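PDB 1OBD: phosphoribosylaminoimidazole-succinocarboxamide synthase from Saccharomyces cerevisiae, which catalyses the ATP-dependent joining of L-aspartate to the carboxylate of CAIR, giving SAICAR in de novo purine biosynthesis. Local coordinates for residues Phe63-Leu68 against Asp233-Pro238; Pro116-Val121 against Lys217-Ile222; Ile213-Phe218 against Ser240-Asn245. All blocks are in the same frame, centred on the assembly; numbering follows the deposited sequence.

Contact 1: Phe63-Leu68 against Asp233-Pro238; sequences FWFKFL and DEVLTP. With MG (magnesium ion), chain F; ATP (adenosine-5'-triphosphate), chain B.
The indole of W64 and the side chain of L236 meet at about a right angle, and the methylene CB of L236 is the bump that presses on the ring. It stands 3.5 Å from the centroid of the five-membered ring of W64, only 19° off the normal, a CH-pi contact. F63 CE1 lies over the opposite face and F67 CD2 at the edge, in plane, so the indole is wedged between its own helix and the 233-238 segment. The first torsion (chi1 -71°) directs the ring toward L236, and chi2 turns NE1 to its carbonyl. There NE1 donates to L236 O at 2.9 Å, but the N-H...O angle of 123° marks the bond as weak.

V235 supplies the second bump, and its two methyls part: CG1 rests against W64 CB at 3.8 Å, while CG2 fits against the end of the F65 ring, 3.5 Å from F65 CZ. That ring also brings its edge near D233 O, and H75 meets it from elsewhere in the chain. Replacing W64 by an alanine would probably leave L236 CB facing a gap and L236 O without its indole donor.

The other side of the 233-238 segment is polar. E234 OE2 binds a magnesium ion at 2.2 Å, which S61 OG of helix 53-67 also ligates, and T237 OG1 donates to E234 OE1 from above the carboxylate plane. D233 N donates to ATP N7 at 3.2 Å, while the D233 carboxylate is paired with R21. The chemistry thus divides by side: an apolar seam with one bent N-H bond joins the helix to the irregular middle of strand 228-245, and beside it the metal is held by a carboxylate and a serine hydroxyl, the adenine by a backbone N-H.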
loop_
_atom_site.group_PDB
_atom_site.type_symbol
_atom_site.label_atom_id
_atom_site.label_comp_id
_atom_site.label_asym_id
_atom_site.label_seq_id
_atom_site.Cartn_x
_atom_site.Cartn_y
_atom_site.Cartn_z
ATOM N N PHE A 63 1.990 -10.717 -5.950
ATOM C CA PHE A 63 0.766 -11.473 -6.187
ATOM C C PHE A 63 -0.299 -10.611 -6.825
ATOM O O PHE A 63 -0.911 -11.013 -7.811
ATOM C CB PHE A 63 0.255 -12.095 -4.883
ATOM C CG PHE A 63 -1.168 -12.540 -4.971
ATOM C CD1 PHE A 63 -2.198 -11.718 -4.572
ATOM C CD2 PHE A 63 -1.456 -13.767 -5.509
ATOM C CE1 PHE A 63 -3.520 -12.134 -4.715
ATOM C CE2 PHE A 63 -2.768 -14.191 -5.641
ATOM C CZ PHE A 63 -3.788 -13.360 -5.238
ATOM N N TRP A 64 -0.520 -9.419 -6.318
ATOM C CA TRP A 64 -1.592 -8.596 -6.858
ATOM C C TRP A 64 -1.271 -8.124 -8.272
ATOM O O TRP A 64 -2.153 -8.036 -9.115
ATOM C CB TRP A 64 -1.872 -7.386 -5.981
ATOM C CG TRP A 64 -2.523 -7.660 -4.689
ATOM C CD1 TRP A 64 -2.022 -7.340 -3.466
ATOM C CD2 TRP A 64 -3.814 -8.217 -4.454
ATOM N NE1 TRP A 64 -2.910 -7.688 -2.490
ATOM C CE2 TRP A 64 -4.018 -8.216 -3.061
ATOM C CE3 TRP A 64 -4.824 -8.725 -5.276
ATOM C CZ2 TRP A 64 -5.168 -8.681 -2.477
ATOM C CZ3 TRP A 64 -5.989 -9.204 -4.674
ATOM C CH2 TRP A 64 -6.148 -9.173 -3.302
ATOM N N PHE A 65 -0.024 -7.785 -8.533
ATOM C CA PHE A 65 0.355 -7.394 -9.907
ATOM C C PHE A 65 0.035 -8.514 -10.887
ATOM O O PHE A 65 -0.471 -8.259 -11.973
ATOM C CB PHE A 65 1.852 -7.029 -10.020
ATOM C CG PHE A 65 2.200 -5.645 -9.531
ATOM C CD1 PHE A 65 1.600 -4.528 -10.038
ATOM C CD2 PHE A 65 3.187 -5.480 -8.565
ATOM C CE1 PHE A 65 1.944 -3.251 -9.587
ATOM C CE2 PHE A 65 3.534 -4.224 -8.124
ATOM C CZ PHE A 65 2.921 -3.104 -8.608
ATOM N N LYS A 66 0.336 -9.742 -10.515
ATOM C CA LYS A 66 0.033 -10.906 -11.367
ATOM C C LYS A 66 -1.466 -11.105 -11.440
ATOM O O LYS A 66 -2.009 -11.357 -12.525
ATOM C CB LYS A 66 0.753 -12.162 -10.860
ATOM C CG LYS A 66 0.493 -13.422 -11.688
ATOM C CD LYS A 66 1.401 -14.561 -11.281
ATOM C CE LYS A 66 1.295 -15.764 -12.208
ATOM N NZ LYS A 66 1.804 -16.990 -11.532
ATOM N N PHE A 67 -2.167 -10.994 -10.325
ATOM C CA PHE A 67 -3.607 -11.174 -10.288
ATOM C C PHE A 67 -4.304 -10.188 -11.235
ATOM O O PHE A 67 -5.341 -10.516 -11.824
ATOM C CB PHE A 67 -4.069 -11.018 -8.828
ATOM C CG PHE A 67 -5.523 -11.230 -8.596
ATOM C CD1 PHE A 67 -6.016 -12.517 -8.521
ATOM C CD2 PHE A 67 -6.383 -10.175 -8.408
ATOM C CE1 PHE A 67 -7.374 -12.722 -8.276
ATOM C CE2 PHE A 67 -7.719 -10.351 -8.151
ATOM C CZ PHE A 67 -8.224 -11.647 -8.085
ATOM N N LEU A 68 -3.733 -8.996 -11.370
ATOM C CA LEU A 68 -4.270 -7.921 -12.150
ATOM C C LEU A 68 -3.598 -7.799 -13.507
ATOM O O LEU A 68 -3.801 -6.813 -14.185
ATOM C CB LEU A 68 -4.175 -6.597 -11.392
ATOM C CG LEU A 68 -4.998 -6.519 -10.125
ATOM C CD1 LEU A 68 -4.703 -5.233 -9.385
ATOM C CD2 LEU A 68 -6.513 -6.654 -10.439
ATOM N N ASP A 233 3.726 2.140 -7.794
ATOM C CA ASP A 233 3.743 2.217 -6.312
ATOM C C ASP A 233 3.351 0.897 -5.582
ATOM O O ASP A 233 3.557 -0.227 -6.085
ATOM C CB ASP A 233 2.837 3.389 -5.914
ATOM C CG ASP A 233 3.165 4.007 -4.584
ATOM O OD1 ASP A 233 4.345 4.354 -4.380
ATOM O OD2 ASP A 233 2.261 4.189 -3.746
ATOM N N GLU A 234 2.750 1.027 -4.389
ATOM C CA GLU A 234 2.408 -0.090 -3.509
ATOM C C GLU A 234 1.002 -0.562 -3.918
ATOM O O GLU A 234 0.151 0.292 -4.129
ATOM C CB GLU A 234 2.411 0.350 -2.003
ATOM C CG GLU A 234 3.659 0.058 -1.169
ATOM C CD GLU A 234 3.598 -1.278 -0.428
ATOM O OE1 GLU A 234 3.037 -1.407 0.715
ATOM O OE2 GLU A 234 4.131 -2.221 -1.031
ATOM N N VAL A 235 0.751 -1.876 -4.052
ATOM C CA VAL A 235 -0.596 -2.359 -4.409
ATOM C C VAL A 235 -1.208 -3.304 -3.361
ATOM O O VAL A 235 -0.697 -4.405 -3.117
ATOM C CB VAL A 235 -0.518 -3.060 -5.790
ATOM C CG1 VAL A 235 -1.847 -3.596 -6.208
ATOM C CG2 VAL A 235 0.099 -2.094 -6.797
ATOM N N LEU A 236 -2.297 -2.837 -2.761
ATOM C CA LEU A 236 -3.183 -3.643 -1.933
ATOM C C LEU A 236 -2.461 -4.367 -0.790
ATOM O O LEU A 236 -2.699 -5.536 -0.492
ATOM C CB LEU A 236 -4.018 -4.581 -2.805
ATOM C CG LEU A 236 -5.069 -3.807 -3.598
ATOM C CD1 LEU A 236 -5.448 -4.539 -4.838
ATOM C CD2 LEU A 236 -6.330 -3.569 -2.749
ATOM N N THR A 237 -1.585 -3.645 -0.118
ATOM C CA THR A 237 -0.991 -4.182 1.109
ATOM C C THR A 237 -1.637 -3.536 2.311
ATOM O O THR A 237 -2.359 -2.548 2.202
ATOM C CB THR A 237 0.492 -3.901 1.178
ATOM O OG1 THR A 237 0.679 -2.513 1.449
ATOM C CG2 THR A 237 1.214 -4.198 -0.154
ATOM N N PRO A 238 -1.416 -4.103 3.488
ATOM C CA PRO A 238 -1.950 -3.477 4.686
ATOM C C PRO A 238 -1.370 -2.094 5.010
ATOM O O PRO A 238 -1.932 -1.394 5.815
ATOM C CB PRO A 238 -1.657 -4.485 5.782
ATOM C CG PRO A 238 -1.222 -5.665 5.170
ATOM C CD PRO A 238 -0.776 -5.397 3.760
HETATM MG MG MG F . 3.137 -2.673 -2.926
HETATM P PG ATP B . 5.150 6.789 2.170
HETATM O O1G ATP B . 5.803 5.784 3.059
HETATM O O2G ATP B . 4.424 6.126 0.981
HETATM O O3G ATP B . 4.164 7.611 3.011
HETATM P PB ATP B . 6.793 7.892 0.165
HETATM O O1B ATP B . 7.791 8.982 0.097
HETATM O O2B ATP B . 5.661 8.004 -0.847
HETATM O O3B ATP B . 6.274 7.831 1.652
HETATM P PA ATP B . 7.338 5.342 -1.041
HETATM O O1A ATP B . 7.891 4.115 -0.446
HETATM O O2A ATP B . 5.856 5.224 -1.360
HETATM O O3A ATP B . 7.569 6.507 0.008
HETATM O "O5'" ATP B . 8.212 5.779 -2.294
HETATM C "C5'" ATP B . 7.700 5.605 -3.591
HETATM C "C4'" ATP B . 7.982 6.862 -4.392
HETATM O "O4'" ATP B . 8.077 6.518 -5.750
HETATM C "C3'" ATP B . 6.826 7.812 -4.280
HETATM O "O3'" ATP B . 7.361 9.120 -4.461
HETATM C "C2'" ATP B . 5.915 7.353 -5.422
HETATM O "O2'" ATP B . 4.985 8.264 -5.922
HETATM C "C1'" ATP B . 6.969 7.064 -6.469
HETATM N N9 ATP B . 6.749 6.013 -7.488
HETATM C C8 ATP B . 5.985 4.898 -7.278
HETATM N N7 ATP B . 6.084 4.155 -8.363
HETATM C C5 ATP B . 6.864 4.751 -9.311
HETATM C C6 ATP B . 7.300 4.468 -10.609
HETATM N N6 ATP B . 7.178 3.309 -11.236
HETATM N N1 ATP B . 8.104 5.374 -11.253
HETATM C C2 ATP B . 8.509 6.521 -10.642
HETATM N N3 ATP B . 8.096 6.824 -9.378
HETATM C C4 ATP B . 7.290 5.949 -8.732
#

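Contact 2: Pro116-Val121 against Lys217-Ile222. With ATP (adenosine-5'-triphosphate), chain B.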
loop_
_atom_site.group_PDB
_atom_site.type_symbol
_atom_site.label_atom_id
_atom_site.label_comp_id
_atom_site.label_asym_id
_atom_site.label_seq_id
_atom_site.Cartn_x
_atom_site.Cartn_y
_atom_site.Cartn_z
ATOM N N PRO A 116 0.201 12.804 -10.626
ATOM C CA PRO A 116 0.369 13.243 -9.231
ATOM C C PRO A 116 -0.941 13.402 -8.480
ATOM O O PRO A 116 -1.487 14.480 -8.240
ATOM C CB PRO A 116 1.122 14.549 -9.384
ATOM C CG PRO A 116 0.665 15.096 -10.674
ATOM C CD PRO A 116 0.394 13.924 -11.578
ATOM N N LEU A 117 -1.443 12.249 -8.082
ATOM C CA LEU A 117 -2.685 12.077 -7.415
ATOM C C LEU A 117 -2.643 10.792 -6.578
ATOM O O LEU A 117 -2.122 9.771 -7.018
ATOM C CB LEU A 117 -3.694 11.977 -8.525
ATOM C CG LEU A 117 -5.110 12.132 -8.161
ATOM C CD1 LEU A 117 -5.447 13.492 -7.527
ATOM C CD2 LEU A 117 -5.999 11.909 -9.368
ATOM N N GLU A 118 -3.172 10.827 -5.352
ATOM C CA GLU A 118 -3.377 9.618 -4.572
ATOM C C GLU A 118 -4.783 9.111 -4.862
ATOM O O GLU A 118 -5.779 9.778 -4.551
ATOM C CB GLU A 118 -3.152 9.846 -3.079
ATOM C CG GLU A 118 -1.709 10.121 -2.724
ATOM C CD GLU A 118 -1.516 10.392 -1.248
ATOM O OE1 GLU A 118 -2.478 10.845 -0.603
ATOM O OE2 GLU A 118 -0.410 10.153 -0.716
ATOM N N VAL A 119 -4.874 7.961 -5.503
ATOM C CA VAL A 119 -6.150 7.452 -5.998
ATOM C C VAL A 119 -6.731 6.466 -5.007
ATOM O O VAL A 119 -6.482 5.278 -5.065
ATOM C CB VAL A 119 -6.041 6.902 -7.398
ATOM C CG1 VAL A 119 -7.400 6.410 -7.899
ATOM C CG2 VAL A 119 -5.430 7.933 -8.342
ATOM N N ILE A 120 -7.456 7.003 -4.044
ATOM C CA ILE A 120 -8.089 6.190 -3.014
ATOM C C ILE A 120 -9.446 5.727 -3.559
ATOM O O ILE A 120 -10.208 6.521 -4.132
ATOM C CB ILE A 120 -8.283 6.979 -1.718
ATOM C CG1 ILE A 120 -6.961 7.398 -1.115
ATOM C CG2 ILE A 120 -9.087 6.176 -0.723
ATOM C CD1 ILE A 120 -7.173 8.443 -0.030
ATOM N N VAL A 121 -9.738 4.459 -3.370
ATOM C CA VAL A 121 -11.047 3.903 -3.599
ATOM C C VAL A 121 -11.535 3.374 -2.262
ATOM O O VAL A 121 -10.818 2.640 -1.557
ATOM C CB VAL A 121 -11.022 2.774 -4.643
ATOM C CG1 VAL A 121 -12.411 2.196 -4.812
ATOM C CG2 VAL A 121 -10.471 3.317 -5.940
ATOM N N LYS A 217 -5.269 2.787 -1.491
ATOM C CA LYS A 217 -4.641 3.895 -2.171
ATOM C C LYS A 217 -3.767 3.366 -3.280
ATOM O O LYS A 217 -2.769 2.685 -3.030
ATOM C CB LYS A 217 -3.813 4.715 -1.196
ATOM C CG LYS A 217 -3.225 5.943 -1.795
ATOM C CD LYS A 217 -2.544 6.840 -0.717
ATOM C CE LYS A 217 -1.431 6.137 0.031
ATOM N NZ LYS A 217 -0.266 5.912 -0.883
ATOM N N PHE A 218 -4.136 3.721 -4.492
ATOM C CA PHE A 218 -3.328 3.430 -5.657
ATOM C C PHE A 218 -2.596 4.666 -6.135
ATOM O O PHE A 218 -3.065 5.804 -5.951
ATOM C CB PHE A 218 -4.199 3.013 -6.846
ATOM C CG PHE A 218 -4.975 1.705 -6.690
ATOM C CD1 PHE A 218 -4.340 0.494 -6.517
ATOM C CD2 PHE A 218 -6.357 1.688 -6.775
ATOM C CE1 PHE A 218 -5.092 -0.689 -6.408
ATOM C CE2 PHE A 218 -7.082 0.504 -6.681
ATOM C CZ PHE A 218 -6.466 -0.663 -6.513
ATOM N N GLU A 219 -1.467 4.456 -6.804
ATOM C CA GLU A 219 -0.882 5.481 -7.623
ATOM C C GLU A 219 -0.692 4.916 -9.022
ATOM O O GLU A 219 -0.425 3.717 -9.218
ATOM C CB GLU A 219 0.441 5.989 -7.061
ATOM C CG GLU A 219 0.309 6.794 -5.772
ATOM C CD GLU A 219 1.643 7.325 -5.279
ATOM O OE1 GLU A 219 1.686 7.854 -4.148
ATOM O OE2 GLU A 219 2.658 7.169 -6.003
ATOM N N PHE A 220 -0.823 5.802 -9.990
ATOM C CA PHE A 220 -0.726 5.479 -11.405
ATOM C C PHE A 220 0.288 6.346 -12.115
ATOM O O PHE A 220 0.500 7.496 -11.742
ATOM C CB PHE A 220 -2.097 5.638 -12.094
ATOM C CG PHE A 220 -3.131 4.697 -11.573
ATOM C CD1 PHE A 220 -3.190 3.407 -12.033
ATOM C CD2 PHE A 220 -4.036 5.104 -10.626
ATOM C CE1 PHE A 220 -4.134 2.543 -11.576
ATOM C CE2 PHE A 220 -4.979 4.243 -10.138
ATOM C CZ PHE A 220 -5.039 2.955 -10.627
ATOM N N GLY A 221 0.879 5.793 -13.168
ATOM C CA GLY A 221 1.639 6.541 -14.127
ATOM C C GLY A 221 0.935 6.540 -15.460
ATOM O O GLY A 221 -0.095 5.905 -15.631
ATOM N N ILE A 222 1.518 7.249 -16.420
ATOM C CA ILE A 222 1.008 7.290 -17.807
ATOM C C ILE A 222 2.178 7.068 -18.725
ATOM O O ILE A 222 3.216 7.736 -18.595
ATOM C CB ILE A 222 0.416 8.583 -18.323
ATOM C CG1 ILE A 222 -0.475 9.275 -17.326
ATOM C CG2 ILE A 222 -0.361 8.283 -19.655
ATOM C CD1 ILE A 222 -0.624 10.747 -17.631
HETATM P PG ATP B . 5.150 6.789 2.170
HETATM O O1G ATP B . 5.803 5.784 3.059
HETATM O O2G ATP B . 4.424 6.126 0.981
HETATM O O3G ATP B . 4.164 7.611 3.011
HETATM P PB ATP B . 6.793 7.892 0.165
HETATM O O1B ATP B . 7.791 8.982 0.097
HETATM O O2B ATP B . 5.661 8.004 -0.847
HETATM O O3B ATP B . 6.274 7.831 1.652
HETATM P PA ATP B . 7.338 5.342 -1.041
HETATM O O1A ATP B . 7.891 4.115 -0.446
HETATM O O2A ATP B . 5.856 5.224 -1.360
HETATM O O3A ATP B . 7.569 6.507 0.008
HETATM O "O5'" ATP B . 8.212 5.779 -2.294
HETATM C "C5'" ATP B . 7.700 5.605 -3.591
HETATM C "C4'" ATP B . 7.982 6.862 -4.392
HETATM O "O4'" ATP B . 8.077 6.518 -5.750
HETATM C "C3'" ATP B . 6.826 7.812 -4.280
HETATM O "O3'" ATP B . 7.361 9.120 -4.461
HETATM C "C2'" ATP B . 5.915 7.353 -5.422
HETATM O "O2'" ATP B . 4.985 8.264 -5.922
HETATM C "C1'" ATP B . 6.969 7.064 -6.469
HETATM N N9 ATP B . 6.749 6.013 -7.488
HETATM C C8 ATP B . 5.985 4.898 -7.278
HETATM N N7 ATP B . 6.084 4.155 -8.363
HETATM C C5 ATP B . 6.864 4.751 -9.311
HETATM C C6 ATP B . 7.300 4.468 -10.609
HETATM N N6 ATP B . 7.178 3.309 -11.236
HETATM N N1 ATP B . 8.104 5.374 -11.253
HETATM C C2 ATP B . 8.509 6.521 -10.642
HETATM N N3 ATP B . 8.096 6.824 -9.378
HETATM C C4 ATP B . 7.290 5.949 -8.732
HETATM O O HOH W 1 -1.765 8.463 -9.470
#
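V119 and F218 are joined by two backbone hydrogen bonds: V119 N donates to F218 O at 2.9 Å, and F218 N returns one to V119 O, also at 2.9 Å. Where the strands part, a water replaces direct pairing, donating to L117 O at 2.8 Å and accepting from F220 N at 2.9 Å.

Among the acidic side chains, E219 is extended beyond CG and offers OE2 to the ATP ribose, whose O2' donates to it at 2.6 Å. E118 reaches instead to S162 through OE1. In the conformer described, its OE2 remains 4.2 Å from K217 NZ, beyond salt-bridge range, although the opposite charges probably still attract weakly.

The pattern is that of neighbouring antiparallel strands, 113-122 and 211-223, inside the mixed sheet, with V119-F218 a hydrogen-bonded pair and I120-K217 a non-hydrogen-bonded one. The axes of the short strand segments run 145° apart, antiparallel with a marked twist.

On the sheet face carrying I120 and K217, the extended first part of the lysine (CG anti to the backbone N, chi1 -175°) lays its CD across the E118 side chain, 3.7 Å from E118 CD, and the bends at chi3 and chi4 then turn the amine. I120 CG1 touches the K217 chain lower down, near CB and CG. The face bearing V119 and F218 is apolar: V119 crosses F220 at about a right angle and meets the edge of its ring, with V119 CG2 3.9 Å from F220 CD2. V121 CG2 reaches the edge of the F218 ring more loosely, and A195 of helix 185-208 packs on both V119 and V121.

Contact 3: Ile213-Phe218 against Ser240-Asn245. With SO4 (sulfate ion), chain C.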
loop_
_atom_site.group_PDB
_atom_site.type_symbol
_atom_site.label_atom_id
_atom_site.label_comp_id
_atom_site.label_asym_id
_atom_site.label_seq_id
_atom_site.Cartn_x
_atom_site.Cartn_y
_atom_site.Cartn_z
ATOM N N ILE A 213 -10.950 -5.609 2.653
ATOM C CA ILE A 213 -10.113 -4.454 2.290
ATOM C C ILE A 213 -11.065 -3.271 2.161
ATOM O O ILE A 213 -11.779 -3.143 1.151
ATOM C CB ILE A 213 -9.318 -4.707 1.007
ATOM C CG1 ILE A 213 -8.476 -5.957 1.174
ATOM C CG2 ILE A 213 -8.427 -3.511 0.713
ATOM C CD1 ILE A 213 -7.691 -6.431 -0.118
ATOM N N ALA A 214 -11.119 -2.450 3.214
ATOM C CA ALA A 214 -12.134 -1.403 3.312
ATOM C C ALA A 214 -11.911 -0.290 2.307
ATOM O O ALA A 214 -12.872 0.322 1.835
ATOM C CB ALA A 214 -12.187 -0.869 4.705
ATOM N N ASP A 215 -10.646 -0.033 2.000
ATOM C CA ASP A 215 -10.262 1.007 1.090
ATOM C C ASP A 215 -8.822 0.745 0.711
ATOM O O ASP A 215 -8.137 -0.037 1.366
ATOM C CB ASP A 215 -10.469 2.409 1.670
ATOM C CG ASP A 215 -9.813 2.598 2.976
ATOM O OD1 ASP A 215 -10.530 2.887 3.973
ATOM O OD2 ASP A 215 -8.589 2.494 3.074
ATOM N N THR A 216 -8.372 1.382 -0.345
ATOM C CA THR A 216 -7.009 1.263 -0.783
ATOM C C THR A 216 -6.573 2.536 -1.491
ATOM O O THR A 216 -7.395 3.258 -2.052
ATOM C CB THR A 216 -6.838 0.042 -1.670
ATOM O OG1 THR A 216 -5.453 -0.318 -1.721
ATOM C CG2 THR A 216 -7.241 0.266 -3.130
ATOM N N LYS A 217 -5.269 2.787 -1.491
ATOM C CA LYS A 217 -4.641 3.895 -2.171
ATOM C C LYS A 217 -3.767 3.366 -3.280
ATOM O O LYS A 217 -2.769 2.685 -3.030
ATOM C CB LYS A 217 -3.813 4.715 -1.196
ATOM C CG LYS A 217 -3.225 5.943 -1.795
ATOM C CD LYS A 217 -2.544 6.840 -0.717
ATOM C CE LYS A 217 -1.431 6.137 0.031
ATOM N NZ LYS A 217 -0.266 5.912 -0.883
ATOM N N PHE A 218 -4.136 3.721 -4.492
ATOM C CA PHE A 218 -3.328 3.430 -5.657
ATOM C C PHE A 218 -2.596 4.666 -6.135
ATOM O O PHE A 218 -3.065 5.804 -5.951
ATOM C CB PHE A 218 -4.199 3.013 -6.846
ATOM C CG PHE A 218 -4.975 1.705 -6.690
ATOM C CD1 PHE A 218 -4.340 0.494 -6.517
ATOM C CD2 PHE A 218 -6.357 1.688 -6.775
ATOM C CE1 PHE A 218 -5.092 -0.689 -6.408
ATOM C CE2 PHE A 218 -7.082 0.504 -6.681
ATOM C CZ PHE A 218 -6.466 -0.663 -6.513
ATOM N N SER A 240 -0.883 0.175 2.381
ATOM C CA SER A 240 -1.545 1.015 1.397
ATOM C C SER A 240 -3.061 0.969 1.454
ATOM O O SER A 240 -3.734 1.652 0.686
ATOM C CB SER A 240 -1.093 0.651 -0.013
ATOM O OG SER A 240 -1.663 -0.568 -0.461
ATOM N N SER A 241 -3.590 0.190 2.390
ATOM C CA SER A 241 -5.002 -0.160 2.453
ATOM C C SER A 241 -5.420 -0.344 3.886
ATOM O O SER A 241 -4.588 -0.571 4.770
ATOM C CB SER A 241 -5.268 -1.485 1.764
ATOM O OG SER A 241 -4.557 -1.641 0.552
ATOM N N ARG A 242 -6.712 -0.260 4.115
ATOM C CA ARG A 242 -7.293 -0.611 5.411
ATOM C C ARG A 242 -7.759 -2.038 5.388
ATOM O O ARG A 242 -8.783 -2.357 4.783
ATOM C CB ARG A 242 -8.423 0.335 5.724
ATOM C CG ARG A 242 -9.047 0.241 7.033
ATOM C CD ARG A 242 -9.922 1.441 7.285
ATOM N NE ARG A 242 -9.249 2.600 7.864
ATOM C CZ ARG A 242 -9.154 3.815 7.369
ATOM N NH1 ARG A 242 -8.530 4.747 8.044
ATOM N NH2 ARG A 242 -9.668 4.140 6.184
ATOM N N PHE A 243 -6.991 -2.941 5.977
ATOM C CA PHE A 243 -7.396 -4.318 6.131
ATOM C C PHE A 243 -8.127 -4.514 7.457
ATOM O O PHE A 243 -7.691 -4.057 8.509
ATOM C CB PHE A 243 -6.201 -5.270 6.157
ATOM C CG PHE A 243 -5.572 -5.621 4.796
ATOM C CD1 PHE A 243 -5.572 -4.758 3.714
ATOM C CD2 PHE A 243 -4.952 -6.830 4.658
ATOM C CE1 PHE A 243 -4.951 -5.149 2.497
ATOM C CE2 PHE A 243 -4.351 -7.190 3.473
ATOM C CZ PHE A 243 -4.361 -6.337 2.406
ATOM N N TRP A 244 -9.212 -5.243 7.358
ATOM C CA TRP A 244 -10.033 -5.673 8.497
ATOM C C TRP A 244 -10.169 -7.184 8.521
ATOM O O TRP A 244 -10.197 -7.837 7.483
ATOM C CB TRP A 244 -11.432 -5.117 8.368
ATOM C CG TRP A 244 -11.573 -3.650 8.560
ATOM C CD1 TRP A 244 -10.730 -2.801 9.207
ATOM C CD2 TRP A 244 -12.654 -2.862 8.097
ATOM N NE1 TRP A 244 -11.224 -1.525 9.177
ATOM C CE2 TRP A 244 -12.420 -1.543 8.510
ATOM C CE3 TRP A 244 -13.831 -3.154 7.394
ATOM C CZ2 TRP A 244 -13.299 -0.509 8.220
ATOM C CZ3 TRP A 244 -14.714 -2.101 7.122
ATOM C CH2 TRP A 244 -14.427 -0.821 7.534
ATOM N N ASN A 245 -10.310 -7.736 9.726
ATOM C CA ASN A 245 -10.645 -9.137 9.914
ATOM C C ASN A 245 -12.096 -9.357 9.507
ATOM O O ASN A 245 -12.993 -8.736 10.073
ATOM C CB ASN A 245 -10.494 -9.524 11.397
ATOM C CG ASN A 245 -9.122 -9.203 11.989
ATOM O OD1 ASN A 245 -8.950 -8.252 12.777
ATOM N ND2 ASN A 245 -8.147 -10.002 11.634
HETATM S S SO4 C . -8.615 7.556 5.537
HETATM O O1 SO4 C . -8.594 8.737 6.367
HETATM O O2 SO4 C . -9.918 6.925 5.712
HETATM O O3 SO4 C . -8.476 7.818 4.104
HETATM O O4 SO4 C . -7.578 6.602 5.908
HETATM O O HOH W 2 -3.031 -0.056 -2.809
#
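Backbone bonds A214 N to R242 O (2.8 Å), R242 N to D215 O (3.1 Å) and K217 N to S240 O (2.9 Å) join I213-F218 to antiparallel S240-N245, the strand axes running 160° apart. D215 OD1 takes R242 NH2 in a salt bridge of 2.7 Å, met on its syn side; OD1 lies at the guanidinium edge, near its plane, while the two planes stand 86° apart. The edge formed by NH1 and NH2 holds a sulfate, NH2 donating to SO4 O2 at 2.8 Å and NH1 to SO4 O4, so NH2 is shared between sulfate and D215. R122 and S128 also bond this sulfate, probably from the crystallisation liquor.

These strands are the arms of the beta hairpin 211-223/228-245. On the face with I213, T216, S241 and F243, I213 lies alongside F243 and lays CG1 over its ring, 4.3 Å from the centroid. T216 OG1, set anti to the backbone N (chi1 -161°), comes 2.8 Å from S241 OG, and a water links T216 OG1, K217 O and S240 OG; S240 OG also bonds T237 N. The methyl of A214 sits over the six-membered ring of W244, 3.5 Å from its centroid, a CH-pi contact.

From the N terminus, helix 53-67 and the residue after it supply the first side of contact 1, which closes on strand 228-245 across 164 intervening residues. Contact 2 is nested inside that loop, bringing strand 113-122 to strand 211-223 across 95. Contact 3 begins on the same 211-223 strand, sharing K217 and F218 with contact 2, and closes the hairpin with strand 228-245 far from its turn, across 21 residues and beyond the end of contact 1, so contacts 1 and 3 cross along the chain. Strand 211-223 therefore lies between 113-122 and 228-245 in the mixed sheet, which contact 1 ties to the helix. Contacts 1 and 2 both border the ATP site.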